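Local coordinates for KLLA0E08119p (Kluyveromyces lactis, PDB 3VA7), which probably catalyses the biotin- and ATP-dependent carboxylation of urea to urea-1-carboxylate, this chain being the urea carboxylase part of a larger two-activity enzyme, at residues A[325-330]-A[363-368]; A[393-398]-A[412-417]; A[1007-1012]-A[1128-1133]. All blocks are in the same frame, centred on the assembly; numbering follows the deposited sequence.

Contact 1 (A[325-330]-A[363-368]); sequences EHPITE and SIEARL. With GOL (glycerol), chain E.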
ATOM      1  N   GLU A 325       7.324  24.646 -21.469  1.00 28.00           N
ATOM      2  CA  GLU A 325       6.331  25.687 -21.112  1.00 28.65           C
ATOM      3  C   GLU A 325       5.370  26.141 -22.186  1.00 29.01           C
ATOM      4  O   GLU A 325       4.604  27.099 -21.934  1.00 30.43           O
ATOM      5  CB  GLU A 325       6.987  26.954 -20.510  1.00 27.66           C
ATOM      6  CG  GLU A 325       8.044  27.582 -21.366  1.00 29.20           C
ATOM      7  CD  GLU A 325       9.456  27.017 -21.134  1.00 33.79           C
ATOM      8  OE1 GLU A 325       9.603  25.817 -20.826  1.00 33.13           O
ATOM      9  OE2 GLU A 325      10.438  27.794 -21.245  1.00 36.58           O
ATOM     10  N   HIS A 326       5.415  25.522 -23.366  1.00 28.34           N
ATOM     11  CA  HIS A 326       4.596  25.978 -24.507  1.00 27.63           C
ATOM     12  C   HIS A 326       3.096  26.092 -24.204  1.00 27.40           C
ATOM     13  O   HIS A 326       2.393  26.887 -24.855  1.00 28.32           O
ATOM     14  CB  HIS A 326       4.797  25.085 -25.762  1.00 27.36           C
ATOM     15  CG  HIS A 326       4.038  23.789 -25.705  1.00 25.72           C
ATOM     16  ND1 HIS A 326       4.493  22.694 -24.997  1.00 25.61           N
ATOM     17  CD2 HIS A 326       2.848  23.422 -26.242  1.00 25.64           C
ATOM     18  CE1 HIS A 326       3.610  21.709 -25.096  1.00 26.30           C
ATOM     19  NE2 HIS A 326       2.602  22.124 -25.843  1.00 27.17           N
ATOM     20  N   PRO A 327       2.574  25.295 -23.262  1.00 27.31           N
ATOM     21  CA  PRO A 327       1.113  25.441 -23.047  1.00 27.89           C
ATOM     22  C   PRO A 327       0.619  26.788 -22.557  1.00 28.22           C
ATOM     23  O   PRO A 327      -0.519  27.124 -22.839  1.00 29.05           O
ATOM     24  CB  PRO A 327       0.790  24.380 -22.001  1.00 28.86           C
ATOM     25  CG  PRO A 327       1.922  23.309 -22.124  1.00 26.51           C
ATOM     26  CD  PRO A 327       3.137  24.150 -22.511  1.00 27.69           C
ATOM     27  N   ILE A 328       1.427  27.605 -21.895  1.00 28.63           N
ATOM     28  CA  ILE A 328       0.847  28.891 -21.459  1.00 29.77           C
ATOM     29  C   ILE A 328       0.514  29.801 -22.650  1.00 31.42           C
ATOM     30  O   ILE A 328      -0.560  30.469 -22.699  1.00 32.05           O
ATOM     31  CB  ILE A 328       1.664  29.613 -20.378  1.00 29.39           C
ATOM     32  CG1 ILE A 328       3.072  29.940 -20.852  1.00 30.00           C
ATOM     33  CG2 ILE A 328       1.720  28.769 -19.116  1.00 29.13           C
ATOM     34  CD1 ILE A 328       3.805  30.810 -19.906  1.00 29.93           C
ATOM     35  N   THR A 329       1.424  29.780 -23.633  1.00 31.98           N
ATOM     36  CA  THR A 329       1.231  30.429 -24.926  1.00 31.76           C
ATOM     37  C   THR A 329      -0.076  29.953 -25.587  1.00 31.28           C
ATOM     38  O   THR A 329      -0.874  30.771 -26.130  1.00 31.30           O
ATOM     39  CB  THR A 329       2.480  30.165 -25.835  1.00 32.06           C
ATOM     40  OG1 THR A 329       3.652  30.695 -25.190  1.00 33.86           O
ATOM     41  CG2 THR A 329       2.346  30.817 -27.166  1.00 30.71           C
ATOM     42  N   GLU A 330      -0.312  28.645 -25.532  1.00 31.10           N
ATOM     43  CA  GLU A 330      -1.557  28.074 -26.121  1.00 31.58           C
ATOM     44  C   GLU A 330      -2.838  28.581 -25.397  1.00 31.67           C
ATOM     45  O   GLU A 330      -3.906  28.670 -25.989  1.00 30.12           O
ATOM     46  CB  GLU A 330      -1.520  26.536 -26.160  1.00 31.18           C
ATOM     47  CG  GLU A 330      -0.464  25.962 -27.095  1.00 30.77           C
ATOM     48  CD  GLU A 330      -0.492  24.431 -27.220  1.00 33.33           C
ATOM     49  OE1 GLU A 330      -1.167  23.763 -26.382  1.00 33.22           O
ATOM     50  OE2 GLU A 330       0.149  23.884 -28.172  1.00 33.59           O
ATOM     51  N   SER A 363      -1.677  33.608 -18.304  1.00 38.57           N
ATOM     52  CA  SER A 363      -1.666  32.194 -18.062  1.00 37.51           C
ATOM     53  C   SER A 363      -0.382  31.801 -17.419  1.00 36.91           C
ATOM     54  O   SER A 363       0.656  32.369 -17.723  1.00 36.97           O
ATOM     55  CB  SER A 363      -1.901  31.405 -19.355  1.00 37.77           C
ATOM     56  OG  SER A 363      -1.637  30.040 -19.179  1.00 35.97           O
ATOM     57  N   ILE A 364      -0.479  30.858 -16.477  1.00 36.18           N
ATOM     58  CA  ILE A 364       0.682  30.392 -15.745  1.00 34.59           C
ATOM     59  C   ILE A 364       0.733  28.876 -15.512  1.00 33.35           C
ATOM     60  O   ILE A 364      -0.294  28.192 -15.471  1.00 32.69           O
ATOM     61  CB  ILE A 364       1.045  31.265 -14.477  1.00 35.43           C
ATOM     62  CG1 ILE A 364       1.512  30.364 -13.370  1.00 35.44           C
ATOM     63  CG2 ILE A 364      -0.022  32.402 -14.017  1.00 34.21           C
ATOM     64  CD1 ILE A 364       2.987  30.453 -13.226  1.00 40.44           C
ATOM     65  N   GLU A 365       1.953  28.367 -15.430  1.00 32.49           N
ATOM     66  CA  GLU A 365       2.236  26.939 -15.422  1.00 32.68           C
ATOM     67  C   GLU A 365       3.146  26.638 -14.237  1.00 32.81           C
ATOM     68  O   GLU A 365       4.092  27.375 -13.995  1.00 33.54           O
ATOM     69  CB  GLU A 365       2.950  26.504 -16.716  1.00 31.79           C
ATOM     70  CG  GLU A 365       3.449  25.085 -16.642  1.00 33.24           C
ATOM     71  CD  GLU A 365       4.070  24.575 -17.928  1.00 36.20           C
ATOM     72  OE1 GLU A 365       3.365  23.863 -18.677  1.00 36.98           O
ATOM     73  OE2 GLU A 365       5.262  24.853 -18.182  1.00 34.37           O
ATOM     74  N   ALA A 366       2.859  25.564 -13.510  1.00 32.44           N
ATOM     75  CA  ALA A 366       3.738  25.081 -12.450  1.00 32.39           C
ATOM     76  C   ALA A 366       4.122  23.644 -12.792  1.00 32.53           C
ATOM     77  O   ALA A 366       3.300  22.850 -13.302  1.00 32.03           O
ATOM     78  CB  ALA A 366       3.022  25.142 -11.065  1.00 31.36           C
ATOM     79  N   ARG A 367       5.366  23.294 -12.520  1.00 32.83           N
ATOM     80  CA  ARG A 367       5.825  21.973 -12.894  1.00 33.21           C
ATOM     81  C   ARG A 367       5.868  21.042 -11.686  1.00 33.46           C
ATOM     82  O   ARG A 367       6.748  21.180 -10.818  1.00 33.33           O
ATOM     83  CB  ARG A 367       7.219  22.091 -13.482  1.00 33.26           C
ATOM     84  CG  ARG A 367       7.402  23.082 -14.611  1.00 34.02           C
ATOM     85  CD  ARG A 367       8.633  22.617 -15.426  1.00 34.25           C
ATOM     86  NE  ARG A 367       8.975  23.482 -16.544  1.00 32.70           N
ATOM     87  CZ  ARG A 367      10.070  23.321 -17.282  1.00 35.45           C
ATOM     88  NH1 ARG A 367      10.912  22.333 -17.023  1.00 34.34           N
ATOM     89  NH2 ARG A 367      10.333  24.149 -18.274  1.00 36.90           N
ATOM     90  N   LEU A 368       4.942  20.094 -11.631  1.00 33.80           N
ATOM     91  CA  LEU A 368       4.942  19.085 -10.577  1.00 34.62           C
ATOM     92  C   LEU A 368       5.956  18.004 -10.859  1.00 35.93           C
ATOM     93  O   LEU A 368       5.808  17.256 -11.826  1.00 35.70           O
ATOM     94  CB  LEU A 368       3.560  18.444 -10.406  1.00 34.60           C
ATOM     95  CG  LEU A 368       3.295  17.563  -9.150  1.00 33.30           C
ATOM     96  CD1 LEU A 368       3.029  18.405  -7.887  1.00 27.95           C
ATOM     97  CD2 LEU A 368       2.123  16.579  -9.389  1.00 29.23           C
TER
HETATM   98  C1  GOL E1904      14.576  24.507 -21.258  1.00 72.31           C
HETATM   99  O1  GOL E1904      15.207  25.770 -21.415  1.00 72.50           O
HETATM  100  C2  GOL E1904      13.172  24.382 -21.907  1.00 70.28           C
HETATM  101  O2  GOL E1904      12.115  24.827 -21.086  1.00 67.15           O
HETATM  102  C3  GOL E1904      12.845  22.907 -22.161  1.00 70.01           C
HETATM  103  O3  GOL E1904      11.768  22.821 -23.063  1.00 66.51           O
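E325 OE1 takes two partners. R367 NH2 forms a salt bridge to E325 OE1 at 3.1 Å. Glycerol O2 donates a hydrogen bond to E325 OE1 at 2.7 Å. The same glycerol oxygen lies at the edge of the R367 guanidinium and accepts a weak bond from NH2. The E325 and R367 side chains meet at a slant, with carboxylate and guanidinium planes 45° apart. R367 reaches in with its chain straight from CG to NE. E325 instead turns sharply at chi2 (-88°), which carries its carboxylate to the arginine. The charges have further mates: R367 NE pairs with E268, and E325 OE2 with K265. With an alanine in place of E325, R367 NH2 and K265 NZ would probably each be left without one acidic mate, and the glycerol would be held less firmly.

E325 belongs to the Q-V-E-H signature of biotin carboxylases, just ahead of helix 326-333. The glycerol also bonds R321, V324 N and K265. In bacterial biotin carboxylase the matching corner holds bicarbonate, so this is probably the bicarbonate site. The helix packs on strand 362-372 of the large antiparallel sheet. Over the short segments the axes approach to 7.5 Å and run nearly antiparallel, at 156°.

Van der Waals contacts join the helix to the strand. I328 CG2 presses on E365 CB at 3.5 Å, the two side chains crossing at about a right angle. I328 CB also lies 3.5 Å from S363 OG, a hydroxyl hydrogen-bonded to V418 O. The E365 chain is extended, and its carboxylate lies against the start of the helix, at P327 and E325. There E365 OE1 is 3.8 Å from P327 CG, while OE2 faces the CA of E325.

Contact 2 (A[393-398]-A[412-417]); sequences ARVDTW and TLAKII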
ATOM      1  N   ALA A 393      -8.620  23.332 -14.621  1.00 29.64           N
ATOM      2  CA  ALA A 393      -7.332  23.752 -15.198  1.00 28.43           C
ATOM      3  C   ALA A 393      -6.977  22.820 -16.388  1.00 27.96           C
ATOM      4  O   ALA A 393      -7.607  21.801 -16.619  1.00 27.30           O
ATOM      5  CB  ALA A 393      -6.199  23.767 -14.109  1.00 26.20           C
ATOM      6  N   ARG A 394      -5.977  23.202 -17.155  1.00 28.36           N
ATOM      7  CA  ARG A 394      -5.388  22.295 -18.129  1.00 28.08           C
ATOM      8  C   ARG A 394      -4.239  21.636 -17.392  1.00 27.82           C
ATOM      9  O   ARG A 394      -3.406  22.319 -16.778  1.00 27.09           O
ATOM     10  CB  ARG A 394      -4.875  23.047 -19.399  1.00 28.01           C
ATOM     11  CG  ARG A 394      -3.912  22.186 -20.240  1.00 27.18           C
ATOM     12  CD  ARG A 394      -3.629  22.751 -21.557  1.00 25.96           C
ATOM     13  NE  ARG A 394      -2.457  22.129 -22.141  1.00 30.96           N
ATOM     14  CZ  ARG A 394      -1.974  22.454 -23.337  1.00 33.81           C
ATOM     15  NH1 ARG A 394      -2.575  23.399 -24.070  1.00 35.17           N
ATOM     16  NH2 ARG A 394      -0.905  21.839 -23.811  1.00 32.61           N
ATOM     17  N   VAL A 395      -4.210  20.305 -17.407  1.00 28.36           N
ATOM     18  CA  VAL A 395      -3.048  19.606 -16.813  1.00 28.19           C
ATOM     19  C   VAL A 395      -2.459  18.654 -17.804  1.00 27.98           C
ATOM     20  O   VAL A 395      -3.138  17.807 -18.334  1.00 27.98           O
ATOM     21  CB  VAL A 395      -3.238  19.099 -15.295  1.00 28.36           C
ATOM     22  CG1 VAL A 395      -4.622  19.478 -14.716  1.00 26.55           C
ATOM     23  CG2 VAL A 395      -2.854  17.630 -15.063  1.00 27.60           C
ATOM     24  N   ASP A 396      -1.204  18.871 -18.138  1.00 27.92           N
ATOM     25  CA  ASP A 396      -0.564  17.975 -19.072  1.00 27.77           C
ATOM     26  C   ASP A 396       0.197  17.016 -18.180  1.00 27.99           C
ATOM     27  O   ASP A 396       1.076  17.409 -17.372  1.00 28.48           O
ATOM     28  CB  ASP A 396       0.314  18.729 -20.073  1.00 26.98           C
ATOM     29  CG  ASP A 396      -0.484  19.708 -20.977  1.00 28.75           C
ATOM     30  OD1 ASP A 396      -1.735  19.672 -21.121  1.00 30.82           O
ATOM     31  OD2 ASP A 396       0.158  20.555 -21.593  1.00 29.89           O
ATOM     32  N   THR A 397      -0.192  15.767 -18.252  1.00 27.63           N
ATOM     33  CA  THR A 397       0.420  14.801 -17.410  1.00 28.92           C
ATOM     34  C   THR A 397       0.458  13.465 -18.153  1.00 30.15           C
ATOM     35  O   THR A 397       0.010  13.359 -19.318  1.00 30.35           O
ATOM     36  CB  THR A 397      -0.367  14.681 -16.057  1.00 29.48           C
ATOM     37  OG1 THR A 397       0.356  13.833 -15.138  1.00 30.30           O
ATOM     38  CG2 THR A 397      -1.837  14.147 -16.300  1.00 25.46           C
ATOM     39  N   TRP A 398       0.992  12.454 -17.481  1.00 30.70           N
ATOM     40  CA  TRP A 398       1.037  11.116 -18.033  1.00 31.80           C
ATOM     41  C   TRP A 398       0.798  10.128 -16.895  1.00 32.67           C
ATOM     42  O   TRP A 398       1.059   8.958 -17.050  1.00 32.86           O
ATOM     43  CB  TRP A 398       2.393  10.856 -18.694  1.00 30.98           C
ATOM     44  CG  TRP A 398       3.500  10.933 -17.746  1.00 32.54           C
ATOM     45  CD1 TRP A 398       4.061  12.082 -17.186  1.00 33.84           C
ATOM     46  CD2 TRP A 398       4.196   9.827 -17.167  1.00 33.94           C
ATOM     47  NE1 TRP A 398       5.083  11.731 -16.309  1.00 32.03           N
ATOM     48  CE2 TRP A 398       5.183  10.362 -16.280  1.00 33.54           C
ATOM     49  CE3 TRP A 398       4.083   8.434 -17.306  1.00 33.93           C
ATOM     50  CZ2 TRP A 398       6.038   9.538 -15.536  1.00 38.45           C
ATOM     51  CZ3 TRP A 398       4.935   7.608 -16.574  1.00 37.70           C
ATOM     52  CH2 TRP A 398       5.909   8.156 -15.696  1.00 38.98           C
ATOM     53  N   THR A 412       9.368  14.594 -14.028  1.00 41.68           N
ATOM     54  CA  THR A 412       8.122  15.300 -14.276  1.00 39.27           C
ATOM     55  C   THR A 412       6.846  14.448 -14.071  1.00 38.16           C
ATOM     56  O   THR A 412       6.709  13.333 -14.594  1.00 38.26           O
ATOM     57  CB  THR A 412       8.123  15.918 -15.679  1.00 39.31           C
ATOM     58  OG1 THR A 412       9.146  16.927 -15.743  1.00 36.83           O
ATOM     59  CG2 THR A 412       6.752  16.521 -15.988  1.00 37.00           C
ATOM     60  N   LEU A 413       5.912  14.981 -13.306  1.00 36.02           N
ATOM     61  CA  LEU A 413       4.668  14.289 -13.078  1.00 34.55           C
ATOM     62  C   LEU A 413       3.570  14.892 -13.937  1.00 33.15           C
ATOM     63  O   LEU A 413       2.789  14.186 -14.587  1.00 32.78           O
ATOM     64  CB  LEU A 413       4.291  14.325 -11.580  1.00 34.74           C
ATOM     65  CG  LEU A 413       5.129  13.392 -10.677  1.00 37.44           C
ATOM     66  CD1 LEU A 413       4.891  13.508  -9.162  1.00 35.99           C
ATOM     67  CD2 LEU A 413       5.007  11.919 -11.141  1.00 37.26           C
ATOM     68  N   ALA A 414       3.538  16.209 -13.954  1.00 32.05           N
ATOM     69  CA  ALA A 414       2.390  16.921 -14.421  1.00 31.40           C
ATOM     70  C   ALA A 414       2.752  18.370 -14.592  1.00 30.46           C
ATOM     71  O   ALA A 414       3.669  18.852 -13.999  1.00 29.98           O
ATOM     72  CB  ALA A 414       1.208  16.744 -13.440  1.00 30.45           C
ATOM     73  N   LYS A 415       2.067  19.040 -15.494  1.00 30.72           N
ATOM     74  CA  LYS A 415       2.239  20.456 -15.647  1.00 30.26           C
ATOM     75  C   LYS A 415       0.836  20.985 -15.459  1.00 30.42           C
ATOM     76  O   LYS A 415      -0.120  20.523 -16.120  1.00 31.09           O
ATOM     77  CB  LYS A 415       2.784  20.804 -17.009  1.00 29.63           C
ATOM     78  CG  LYS A 415       4.188  20.369 -17.181  1.00 31.01           C
ATOM     79  CD  LYS A 415       4.758  20.893 -18.491  1.00 35.28           C
ATOM     80  CE  LYS A 415       4.153  20.183 -19.687  1.00 32.96           C
ATOM     81  NZ  LYS A 415       4.395  20.873 -20.953  1.00 33.34           N
ATOM     82  N   ILE A 416       0.722  21.906 -14.508  1.00 29.95           N
ATOM     83  CA  ILE A 416      -0.542  22.441 -14.078  1.00 30.62           C
ATOM     84  C   ILE A 416      -0.667  23.847 -14.633  1.00 30.49           C
ATOM     85  O   ILE A 416       0.101  24.727 -14.259  1.00 30.71           O
ATOM     86  CB  ILE A 416      -0.628  22.397 -12.543  1.00 30.47           C
ATOM     87  CG1 ILE A 416      -0.644  20.931 -12.116  1.00 31.63           C
ATOM     88  CG2 ILE A 416      -1.903  23.061 -12.036  1.00 30.56           C
ATOM     89  CD1 ILE A 416       0.163  20.650 -10.906  1.00 34.67           C
ATOM     90  N   ILE A 417      -1.611  24.011 -15.545  1.00 29.74           N
ATOM     91  CA  ILE A 417      -1.785  25.241 -16.313  1.00 30.23           C
ATOM     92  C   ILE A 417      -3.180  25.943 -16.163  1.00 30.74           C
ATOM     93  O   ILE A 417      -4.268  25.380 -16.448  1.00 29.49           O
ATOM     94  CB  ILE A 417      -1.493  24.970 -17.783  1.00 30.13           C
ATOM     95  CG1 ILE A 417      -0.155  24.228 -17.874  1.00 31.61           C
ATOM     96  CG2 ILE A 417      -1.513  26.244 -18.629  1.00 27.64           C
ATOM     97  CD1 ILE A 417      -0.227  23.051 -18.849  1.00 29.38           C
TER
HETATM   98  O   HOH W   1       2.743  19.610 -22.821  1.00 18.11           O
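Strands 394-397 and 412-417 run antiparallel, their short axes 4.5 Å apart at 163°, with R394-I417 and D396-K415 as hydrogen-bonded pairs and V395-I416 and T397-A414 as non-hydrogen-bonded pairs. Each hydrogen-bonded pair makes two backbone bonds.

R394, D396, K415 and I417 share one face. R394 grips D396 side-on, two residues along its own strand. R394 NE bonds D396 OD1 at 2.8 Å, and NH2 bonds OD2 at the same length, both on the syn side of the carboxylate. The R394 chain is extended, with CG opposite the backbone N (chi1 164°), and runs alongside I417 in the same direction. I417 CD1 packs 4.0 Å from R394 CG and 3.7 Å from D396 OD2. The K415 chain bends near its end, leading NZ to a water. This water joins K415 NZ to D396 OD2, which are themselves 4.3 Å apart, beyond a salt bridge. Outside the pair of strands, R394 NH1 makes a salt bridge to E330, and K415 NZ donates to V324 O.

Both strands belong to the large antiparallel sheet of the biotin carboxylase region, in the part that falls in its C-terminal domain family. Strand 412-420 lies between 394-397 and 362-372, and L413 and A414 both face L368 of the latter, a classic beta bulge. P327 of helix 326-333 covers the face carrying the ion pair, touching R394, D396, K415 and I417.

On the other face V395 CG2 meets A414 CB loosely at 4.5 Å, and T397 OG1 donates to L413 O. Past the strand end, W398 NE1 donates to T412 O at 2.9 Å. This bond is nearly straight at 170°; the acceptor lies in the indole plane, but the donor is tilted from the carbonyl plane.

Contact 3 (A[1007-1012]-A[1128-1133]); sequences RYLGTK and EAQGGE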
ATOM      1  N   ARG A1007     -12.799 -33.355  -2.880  1.00 30.12           N
ATOM      2  CA  ARG A1007     -12.575 -32.911  -1.526  1.00 29.29           C
ATOM      3  C   ARG A1007     -11.714 -33.935  -0.898  1.00 29.30           C
ATOM      4  O   ARG A1007     -12.150 -35.049  -0.692  1.00 29.30           O
ATOM      5  CB  ARG A1007     -13.882 -32.721  -0.760  1.00 28.36           C
ATOM      6  CG  ARG A1007     -14.763 -31.740  -1.429  1.00 28.12           C
ATOM      7  CD  ARG A1007     -16.158 -31.727  -0.889  1.00 24.90           C
ATOM      8  NE  ARG A1007     -16.968 -30.809  -1.677  1.00 22.01           N
ATOM      9  CZ  ARG A1007     -18.293 -30.656  -1.546  1.00 22.56           C
ATOM     10  NH1 ARG A1007     -18.966 -31.349  -0.638  1.00 16.68           N
ATOM     11  NH2 ARG A1007     -18.952 -29.805  -2.354  1.00 20.13           N
ATOM     12  N   TYR A1008     -10.495 -33.513  -0.586  1.00 29.66           N
ATOM     13  CA  TYR A1008      -9.420 -34.346  -0.109  1.00 29.58           C
ATOM     14  C   TYR A1008      -9.200 -34.142   1.379  1.00 29.98           C
ATOM     15  O   TYR A1008      -9.371 -33.018   1.917  1.00 30.66           O
ATOM     16  CB  TYR A1008      -8.181 -33.932  -0.891  1.00 30.38           C
ATOM     17  CG  TYR A1008      -8.237 -34.342  -2.375  1.00 32.08           C
ATOM     18  CD1 TYR A1008      -9.030 -35.423  -2.770  1.00 32.21           C
ATOM     19  CD2 TYR A1008      -7.447 -33.706  -3.354  1.00 31.99           C
ATOM     20  CE1 TYR A1008      -9.090 -35.850  -4.078  1.00 35.42           C
ATOM     21  CE2 TYR A1008      -7.468 -34.147  -4.704  1.00 34.84           C
ATOM     22  CZ  TYR A1008      -8.310 -35.225  -5.060  1.00 38.83           C
ATOM     23  OH  TYR A1008      -8.410 -35.735  -6.372  1.00 41.22           O
ATOM     24  N   LEU A1009      -8.840 -35.218   2.080  1.00 29.08           N
ATOM     25  CA  LEU A1009      -8.398 -35.071   3.455  1.00 28.14           C
ATOM     26  C   LEU A1009      -7.103 -34.238   3.520  1.00 27.32           C
ATOM     27  O   LEU A1009      -6.416 -34.043   2.511  1.00 27.50           O
ATOM     28  CB  LEU A1009      -8.153 -36.435   4.021  1.00 29.15           C
ATOM     29  CG  LEU A1009      -9.291 -37.444   4.244  1.00 31.49           C
ATOM     30  CD1 LEU A1009      -8.686 -38.644   4.964  1.00 30.36           C
ATOM     31  CD2 LEU A1009     -10.440 -36.832   5.105  1.00 31.20           C
ATOM     32  N   GLY A1010      -6.736 -33.760   4.695  1.00 26.03           N
ATOM     33  CA  GLY A1010      -5.580 -32.879   4.797  1.00 24.22           C
ATOM     34  C   GLY A1010      -5.447 -32.419   6.213  1.00 24.80           C
ATOM     35  O   GLY A1010      -5.944 -33.089   7.128  1.00 25.94           O
ATOM     36  N   THR A1011      -4.799 -31.286   6.418  1.00 23.88           N
ATOM     37  CA  THR A1011      -4.695 -30.706   7.728  1.00 25.20           C
ATOM     38  C   THR A1011      -4.084 -29.325   7.531  1.00 25.74           C
ATOM     39  O   THR A1011      -3.488 -29.039   6.491  1.00 26.26           O
ATOM     40  CB  THR A1011      -3.772 -31.503   8.703  1.00 26.00           C
ATOM     41  OG1 THR A1011      -3.796 -30.874   9.987  1.00 28.93           O
ATOM     42  CG2 THR A1011      -2.278 -31.486   8.255  1.00 25.97           C
ATOM     43  N   LYS A1012      -4.232 -28.479   8.531  1.00 25.92           N
ATOM     44  CA  LYS A1012      -3.656 -27.166   8.502  1.00 26.83           C
ATOM     45  C   LYS A1012      -2.391 -27.286   9.312  1.00 28.06           C
ATOM     46  O   LYS A1012      -2.241 -28.252  10.082  1.00 29.43           O
ATOM     47  CB  LYS A1012      -4.655 -26.192   9.089  1.00 26.66           C
ATOM     48  CG  LYS A1012      -5.843 -25.924   8.102  1.00 24.65           C
ATOM     49  CD  LYS A1012      -7.189 -26.011   8.796  1.00 24.24           C
ATOM     50  CE  LYS A1012      -8.283 -25.487   7.921  1.00 24.95           C
ATOM     51  NZ  LYS A1012      -9.575 -25.549   8.601  1.00 26.63           N
ATOM     52  N   GLU A1128     -17.355 -43.251   0.582  1.00 62.14           N
ATOM     53  CA  GLU A1128     -17.316 -44.396   1.478  1.00 63.74           C
ATOM     54  C   GLU A1128     -15.852 -44.835   1.627  1.00 63.11           C
ATOM     55  O   GLU A1128     -15.423 -45.240   2.699  1.00 62.70           O
ATOM     56  CB  GLU A1128     -18.234 -45.511   0.940  1.00 64.76           C
ATOM     57  CG  GLU A1128     -19.102 -46.185   2.027  1.00 69.29           C
ATOM     58  CD  GLU A1128     -20.577 -46.425   1.590  1.00 75.30           C
ATOM     59  OE1 GLU A1128     -21.454 -46.513   2.486  1.00 77.26           O
ATOM     60  OE2 GLU A1128     -20.872 -46.525   0.368  1.00 76.91           O
ATOM     61  N   ALA A1129     -15.083 -44.661   0.553  1.00 62.95           N
ATOM     62  CA  ALA A1129     -13.698 -45.105   0.487  1.00 62.67           C
ATOM     63  C   ALA A1129     -12.661 -44.044   0.858  1.00 62.99           C
ATOM     64  O   ALA A1129     -11.555 -44.073   0.318  1.00 63.27           O
ATOM     65  CB  ALA A1129     -13.402 -45.621  -0.903  1.00 62.23           C
ATOM     66  N   GLN A1130     -12.963 -43.121   1.770  1.00 62.65           N
ATOM     67  CA  GLN A1130     -12.039 -41.996   1.919  1.00 62.16           C
ATOM     68  C   GLN A1130     -11.043 -42.103   3.068  1.00 62.09           C
ATOM     69  O   GLN A1130      -9.841 -41.915   2.852  1.00 62.12           O
ATOM     70  CB  GLN A1130     -12.742 -40.630   1.888  1.00 61.62           C
ATOM     71  CG  GLN A1130     -11.880 -39.534   1.257  1.00 61.85           C
ATOM     72  CD  GLN A1130     -12.226 -38.137   1.772  1.00 62.51           C
ATOM     73  OE1 GLN A1130     -12.465 -37.957   2.957  1.00 63.36           O
ATOM     74  NE2 GLN A1130     -12.266 -37.152   0.878  1.00 60.00           N
ATOM     75  N   GLY A1131     -11.509 -42.371   4.280  1.00 61.84           N
ATOM     76  CA  GLY A1131     -10.573 -42.433   5.412  1.00 61.96           C
ATOM     77  C   GLY A1131     -10.139 -43.862   5.633  1.00 62.08           C
ATOM     78  O   GLY A1131     -10.121 -44.654   4.684  1.00 62.15           O
ATOM     79  N   GLY A1132      -9.820 -44.211   6.877  1.00 62.08           N
ATOM     80  CA  GLY A1132      -9.371 -45.567   7.202  1.00 62.32           C
ATOM     81  C   GLY A1132      -8.259 -45.548   8.221  1.00 62.70           C
ATOM     82  O   GLY A1132      -8.054 -44.539   8.883  1.00 62.58           O
ATOM     83  N   GLU A1133      -7.547 -46.667   8.365  1.00 63.37           N
ATOM     84  CA  GLU A1133      -6.446 -46.743   9.339  1.00 63.80           C
ATOM     85  C   GLU A1133      -5.279 -45.818   8.963  1.00 62.66           C
ATOM     86  O   GLU A1133      -4.610 -45.275   9.844  1.00 62.60           O
ATOM     87  CB  GLU A1133      -5.949 -48.185   9.544  1.00 64.38           C
ATOM     88  CG  GLU A1133      -6.407 -48.861  10.853  1.00 68.98           C
ATOM     89  CD  GLU A1133      -7.610 -49.842  10.679  1.00 75.69           C
ATOM     90  OE1 GLU A1133      -7.587 -50.684   9.727  1.00 77.70           O
ATOM     91  OE2 GLU A1133      -8.564 -49.789  11.511  1.00 76.18           O
TER
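Q1130 meets R1007 and L1009 through its terminal amide, and this one side chain makes most of the contact. The polar approach is between Q1130 NE2 and R1007 O, 2.6 Å apart. The angle is poor for a hydrogen bond, so the modelled pair is doubtful. The glutamine chain is extended beyond CG, which brings the amide across to the backbone of the 1007-1012 loop. The R1007 guanidinium turns from Q1130, and its NH2 bonds P1001 O.

The van der Waals contacts centre on L1009, whose CB points toward segment 1128-1133. Its side chain and that of Q1130 run alongside one another, pointing opposite ways. With CG anti to the carbonyl carbon (chi1 -66°), L1009 sends its two methyls to different neighbours, CD2 to the Q1130 amide and CD1 to G1131. L1009 CD2 lies against the amide oxygen, and L1009 CG is 3.9 Å from Q1130 CD. L1009 CD1 comes within 4.3 Å of G1131 CA. The backbone N of L1009 is held by N968 OD1.

The contact lies at the surface and joins a loop of the carboxyltransferase region to the turn between helices 1120-1128 and 1133-1142. Helix 1133-1142 packs on the loop, with A1135 against L1009 and I1142 against T1011. Y1008 packs on I964 of helix 960-967. Further along, K1012 NZ reaches D728 and the carbonyl of G755, a residue of the biotin pocket. The loop itself connects strand 997-1001 to strand 1024-1028.

In the fold
Contacts 1 and 2 are neighbours in the biotin carboxylase region, their centres 9 Å apart. They share one sheet, in which strands 362-372 and 412-420 lie side by side. L368 O probably accepts a hydrogen bond from L413 N, and a salt bridge ties the helix of contact 1 to strand 394-397 of contact 2. Contact 1 is fully buried and sets a helix on a strand by ion pairing and apolar packing. Contact 2 is partly buried and rests on backbone pairing. Contact 3 is a surface contact between loops, with little area and no well-formed hydrogen bond between the two. It sits in the carboxyltransferase part, its centre about 70 Å from that of contact 1 and 61 Å from that of contact 2.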